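PDB 5MP7: ribose-phosphate pyrophosphokinase from Mycobacterium smegmatis, which probably makes phosphoribosyl pyrophosphate by transferring the pyrophosphoryl group of ATP to the 1-hydroxyl of ribose 5-phosphate, with magnesium as cofactor. Local coordinates for residues M232-G237 against H260-D265; R277-T282 against K291-L296. One frame throughout, in Å; residues are numbered along the deposited sequence.

Contact 1 of 2, residues M232-G237 against H260-D265; sequences MIDTGG and HGVLSD. With ACT (acetate ion), chain D.
Ile233 carries three of the four backbone hydrogen bonds between 232-237 and 260-265, which run parallel as a short two-strand pairing. Ile233 N gives a bond of 3.0 Å to His260 O. Its carbonyl oxygen is gripped by two successive amides: Leu263 N, at 3.0 Å from Ile233 O, points straight at it (177°), whereas Val262 N, at 3.1 Å from the same oxygen, lies closer to the C=O axis but with a bent N-H (139°). One residue on, Ser264 N reaches Asp234 O at 2.8 Å.

The polar side chains continue this pairing. Asp234 holds CG anti to its backbone N (chi1 -172°), and Asp234 OD1 receives the hydroxyl of Ser264, OG to OD1 being 2.6 Å. Ser264 thus meets Asp234 twice, by amide and by hydroxyl, while Val262 CG1 lies against OD1. The other oxygen, Asp234 OD2, makes a long, weak ion pair with Arg104.

Apolar packing divides by face. Ile233 CG2 meets Leu263 CD2 at 4.0 Å, and both side chains also touch Leu271 of helix 267-273. With Met232 and His260 the CB atoms touch, and Met232 SD approaches Val262 CG2; the imidazole is fixed by Thr284 and the carbonyl of Asp136.

A bound acetate, probably from the crystallisation liquor, lies at the turn that follows. The acetate OXT accepts from Thr235 N at 3.0 Å and from Thr235 OG1 at 2.7 Å. A weak bond runs from Gly236 N to the other acetate oxygen. Gly236 occupies the N-cap of helix 237-248, whose amino end may help attract the anion. The turn between strand and helix corresponds to the PRPP loop of type I phosphoribosyltransferase folds, and here it is predicted to bind ribose 5-phosphate.

Contact 2 of 2, residues R277-T282 against K291-L296; sequences REVIVT and KRFPQL
Val279 N and Gln295 O make the backbone hydrogen bond that begins a parallel strand pairing between 277-282 and 291-296, at the edge of the mixed sheet in this PRTase-like domain. Val279 N is 3.0 Å from Gln295 O and the N-H is almost straight (174°), yet the donor stands well above the carbonyl plane of Gln295, 51° out of it. Val279 bridges to Leu296, whose CA approaches Val279 O at 3.4 Å in a CA-H...O contact, and the pairing runs on to Thr297. What delivers the second segment to the sheet is a type I turn from Phe293 to Leu296, closed by Leu296 N bonding to Phe293 O at 3.2 Å. The case illustrates how a turn can feed a chain directly into an edge strand.

The side chains cluster around Val279. Val279 CG2 lies at the edge of the Phe293 ring, near the ring plane and 3.9 Å from Phe293 CE2, while Leu296 CB sits over the centre of one ring face. Phe293 CG stands between the backbone N and the carbonyl carbon (chi1 57°), the start of the path by which the ring reaches Val279. Leu296 CD1 then bridges two residues of the strand: it is 3.9 Å from Val279 CG1 and equally close to Val281 CG2, and it also rests on Val279 O. Ile287 from the intervening loop adds further cover to Leu296.

Near the start of the strand the contacts are aliphatic groups against carbonyls. Gln295 CG packs on Arg277 O at 3.6 Å, its NE2 being turned to a weak bond with Ala272 O. Glu278 sends its carboxylate to Tyr162, Tyr167 and Thr297, while Glu278 CG touches Gln295 O at 3.5 Å.

Along the chain the two contacts follow in series. After strand 225-230, contact 1 closes a loop through helix 237-248 and strand 253-258, so the strand-helix-strand unit is tied together just beyond the ends of its two adjacent strands. The chain then passes through helix 267-273 into strand 278-282, where contact 2 closes a much shorter loop without helix or strand and starts the edge strand 296-299. Neither loop encloses or crosses the other, but they touch: Lys291 NZ probably bonds to Val262 O at 3.1 Å, and Ile233 CD1 packs on Val279 CG1. Residues beside the predicted ribose 5-phosphate loop thereby join strand 278-282 and the loop leading to the edge strand.

Contact 1 of 2, residues M232-G237 against H260-D265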
# COMPACT_ATOMS: atom_id res chain seq x y z
N MET A 232 -50.21 -28.80 30.40
CA MET A 232 -49.33 -28.72 29.25
C MET A 232 -48.24 -29.76 29.33
O MET A 232 -47.93 -30.24 30.40
CB MET A 232 -48.71 -27.34 29.15
CG MET A 232 -47.64 -27.06 30.19
SD MET A 232 -46.80 -25.51 29.90
CE MET A 232 -48.08 -24.32 30.37
N ILE A 233 -47.64 -30.06 28.19
CA ILE A 233 -46.43 -30.85 28.16
C ILE A 233 -45.38 -29.99 27.52
O ILE A 233 -45.55 -29.60 26.36
CB ILE A 233 -46.61 -32.11 27.31
CG1 ILE A 233 -47.77 -32.95 27.84
CG2 ILE A 233 -45.34 -32.94 27.31
CD1 ILE A 233 -48.33 -33.92 26.83
N ASP A 234 -44.30 -29.69 28.24
CA ASP A 234 -43.22 -28.91 27.69
C ASP A 234 -42.02 -29.74 27.21
O ASP A 234 -41.90 -29.99 26.02
CB ASP A 234 -42.80 -27.78 28.64
CG ASP A 234 -41.82 -26.85 28.02
OD1 ASP A 234 -41.69 -26.82 26.79
OD2 ASP A 234 -41.18 -26.12 28.76
N THR A 235 -41.10 -30.12 28.10
CA THR A 235 -39.92 -30.96 27.72
C THR A 235 -40.22 -32.44 27.89
O THR A 235 -39.50 -33.28 27.35
CB THR A 235 -38.69 -30.64 28.58
OG1 THR A 235 -39.02 -30.80 29.98
CG2 THR A 235 -38.25 -29.21 28.33
N GLY A 236 -41.31 -32.75 28.61
CA GLY A 236 -41.73 -34.12 28.85
C GLY A 236 -41.02 -34.80 30.01
O GLY A 236 -41.19 -36.00 30.23
N GLY A 237 -40.24 -34.04 30.79
CA GLY A 237 -39.45 -34.62 31.89
C GLY A 237 -40.31 -35.15 33.03
O GLY A 237 -40.20 -36.30 33.40
N HIS A 260 -52.27 -28.30 26.17
CA HIS A 260 -51.29 -27.62 25.36
C HIS A 260 -50.08 -28.47 25.08
O HIS A 260 -49.41 -28.89 26.02
CB HIS A 260 -50.82 -26.35 26.08
CG HIS A 260 -51.94 -25.47 26.51
ND1 HIS A 260 -52.70 -24.75 25.61
CD2 HIS A 260 -52.42 -25.18 27.74
CE1 HIS A 260 -53.61 -24.06 26.28
NE2 HIS A 260 -53.47 -24.31 27.57
N GLY A 261 -49.79 -28.69 23.81
CA GLY A 261 -48.63 -29.43 23.40
C GLY A 261 -47.61 -28.40 23.02
O GLY A 261 -47.63 -27.92 21.92
N VAL A 262 -46.71 -28.09 23.94
CA VAL A 262 -45.59 -27.19 23.67
C VAL A 262 -44.53 -28.05 23.03
O VAL A 262 -43.93 -27.67 22.05
CB VAL A 262 -45.05 -26.54 24.95
CG1 VAL A 262 -43.91 -25.59 24.65
CG2 VAL A 262 -46.17 -25.82 25.72
N LEU A 263 -44.31 -29.22 23.63
CA LEU A 263 -43.48 -30.30 23.05
C LEU A 263 -42.11 -29.86 22.55
O LEU A 263 -41.71 -30.17 21.45
CB LEU A 263 -44.25 -31.01 21.94
CG LEU A 263 -45.53 -31.71 22.43
CD1 LEU A 263 -46.34 -32.16 21.23
CD2 LEU A 263 -45.23 -32.91 23.31
N SER A 264 -41.40 -29.14 23.39
CA SER A 264 -40.07 -28.67 23.06
C SER A 264 -39.06 -29.79 23.14
O SER A 264 -39.29 -30.78 23.84
CB SER A 264 -39.65 -27.61 24.08
OG SER A 264 -40.68 -26.71 24.40
N ASP A 265 -37.92 -29.60 22.47
CA ASP A 265 -36.67 -30.37 22.66
C ASP A 265 -36.84 -31.88 22.42
O ASP A 265 -37.25 -32.27 21.30
CB ASP A 265 -35.88 -29.95 23.94
CG ASP A 265 -36.72 -29.93 25.25
OD1 ASP A 265 -37.30 -28.91 25.62
OD2 ASP A 265 -36.76 -30.92 25.96
C ACT D . -41.90 -30.57 31.82
O ACT D . -42.72 -31.45 31.39
OXT ACT D . -41.25 -29.81 31.07
CH3 ACT D . -41.63 -30.36 33.29

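Contact 2 of 2, residues R277-T282 against K291-L296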
# COMPACT_ATOMS: atom_id res chain seq x y z
N ARG A 277 -49.42 -45.55 26.05
CA ARG A 277 -50.20 -46.06 24.95
C ARG A 277 -50.70 -44.94 24.06
O ARG A 277 -50.81 -45.11 22.86
CB ARG A 277 -51.39 -46.83 25.50
CG ARG A 277 -51.96 -47.81 24.53
CD ARG A 277 -53.39 -48.23 24.85
NE ARG A 277 -54.17 -48.06 23.61
CZ ARG A 277 -55.26 -48.72 23.25
NH1 ARG A 277 -55.75 -49.75 23.95
NH2 ARG A 277 -55.86 -48.37 22.11
N GLU A 278 -51.09 -43.82 24.66
CA GLU A 278 -51.61 -42.69 23.90
C GLU A 278 -51.24 -41.35 24.57
O GLU A 278 -51.13 -41.29 25.79
CB GLU A 278 -53.12 -42.80 23.74
CG GLU A 278 -53.60 -41.99 22.57
CD GLU A 278 -55.06 -42.19 22.21
OE1 GLU A 278 -55.75 -43.07 22.80
OE2 GLU A 278 -55.52 -41.48 21.27
N VAL A 279 -51.00 -40.33 23.75
CA VAL A 279 -50.78 -38.98 24.22
C VAL A 279 -51.78 -38.09 23.47
O VAL A 279 -51.77 -38.07 22.27
CB VAL A 279 -49.38 -38.51 23.95
CG1 VAL A 279 -49.19 -37.12 24.52
CG2 VAL A 279 -48.37 -39.44 24.58
N ILE A 280 -52.68 -37.43 24.17
CA ILE A 280 -53.75 -36.67 23.57
C ILE A 280 -53.56 -35.20 23.91
O ILE A 280 -53.41 -34.85 25.09
CB ILE A 280 -55.08 -37.11 24.12
CG1 ILE A 280 -55.20 -38.61 23.98
CG2 ILE A 280 -56.22 -36.46 23.35
CD1 ILE A 280 -56.25 -39.23 24.87
N VAL A 281 -53.51 -34.37 22.88
CA VAL A 281 -53.36 -32.92 23.00
C VAL A 281 -54.31 -32.21 22.07
O VAL A 281 -54.94 -32.84 21.24
CB VAL A 281 -51.94 -32.40 22.71
CG1 VAL A 281 -50.95 -32.99 23.65
CG2 VAL A 281 -51.54 -32.69 21.30
N THR A 282 -54.50 -30.91 22.28
CA THR A 282 -55.28 -30.08 21.38
C THR A 282 -54.32 -29.32 20.53
O THR A 282 -53.11 -29.34 20.77
CB THR A 282 -56.23 -29.07 22.08
OG1 THR A 282 -55.44 -27.99 22.66
CG2 THR A 282 -57.02 -29.75 23.15
N LYS A 291 -42.68 -32.57 15.80
CA LYS A 291 -43.22 -32.86 17.12
C LYS A 291 -44.13 -34.08 17.10
O LYS A 291 -44.52 -34.56 18.18
CB LYS A 291 -43.96 -31.62 17.69
CG LYS A 291 -43.14 -30.32 17.61
CD LYS A 291 -43.57 -29.25 18.63
CE LYS A 291 -42.95 -27.89 18.26
NZ LYS A 291 -42.31 -27.25 19.41
N ARG A 292 -44.47 -34.59 15.92
CA ARG A 292 -45.36 -35.74 15.79
C ARG A 292 -44.67 -37.09 16.05
O ARG A 292 -43.45 -37.24 15.92
CB ARG A 292 -46.05 -35.78 14.45
CG ARG A 292 -47.31 -34.95 14.49
CD ARG A 292 -48.02 -34.83 13.16
NE ARG A 292 -48.88 -33.65 13.16
CZ ARG A 292 -50.04 -33.53 13.81
NH1 ARG A 292 -50.55 -34.59 14.46
NH2 ARG A 292 -50.69 -32.36 13.75
N PHE A 293 -45.49 -38.02 16.54
CA PHE A 293 -45.09 -39.40 16.83
C PHE A 293 -46.34 -40.28 16.86
O PHE A 293 -47.47 -39.77 16.86
CB PHE A 293 -44.23 -39.52 18.11
CG PHE A 293 -44.88 -38.99 19.37
CD1 PHE A 293 -44.88 -37.63 19.64
CD2 PHE A 293 -45.41 -39.84 20.32
CE1 PHE A 293 -45.45 -37.12 20.79
CE2 PHE A 293 -45.96 -39.35 21.49
CZ PHE A 293 -45.98 -37.99 21.73
N PRO A 294 -46.16 -41.60 16.82
CA PRO A 294 -47.32 -42.45 16.54
C PRO A 294 -48.44 -42.46 17.61
O PRO A 294 -49.62 -42.48 17.27
CB PRO A 294 -46.69 -43.84 16.39
CG PRO A 294 -45.32 -43.54 15.87
CD PRO A 294 -44.89 -42.36 16.69
N GLN A 295 -48.05 -42.39 18.88
CA GLN A 295 -49.02 -42.38 19.98
C GLN A 295 -49.77 -41.05 20.12
O GLN A 295 -50.77 -41.00 20.83
CB GLN A 295 -48.33 -42.64 21.30
CG GLN A 295 -47.70 -44.02 21.41
CD GLN A 295 -46.29 -44.07 20.81
OE1 GLN A 295 -45.99 -43.39 19.83
NE2 GLN A 295 -45.41 -44.87 21.40
N LEU A 296 -49.31 -40.00 19.44
CA LEU A 296 -49.90 -38.68 19.50
C LEU A 296 -51.21 -38.51 18.74
O LEU A 296 -51.30 -38.80 17.58
CB LEU A 296 -48.90 -37.65 18.98
CG LEU A 296 -49.33 -36.22 19.28
CD1 LEU A 296 -49.35 -35.92 20.77
CD2 LEU A 296 -48.37 -35.27 18.58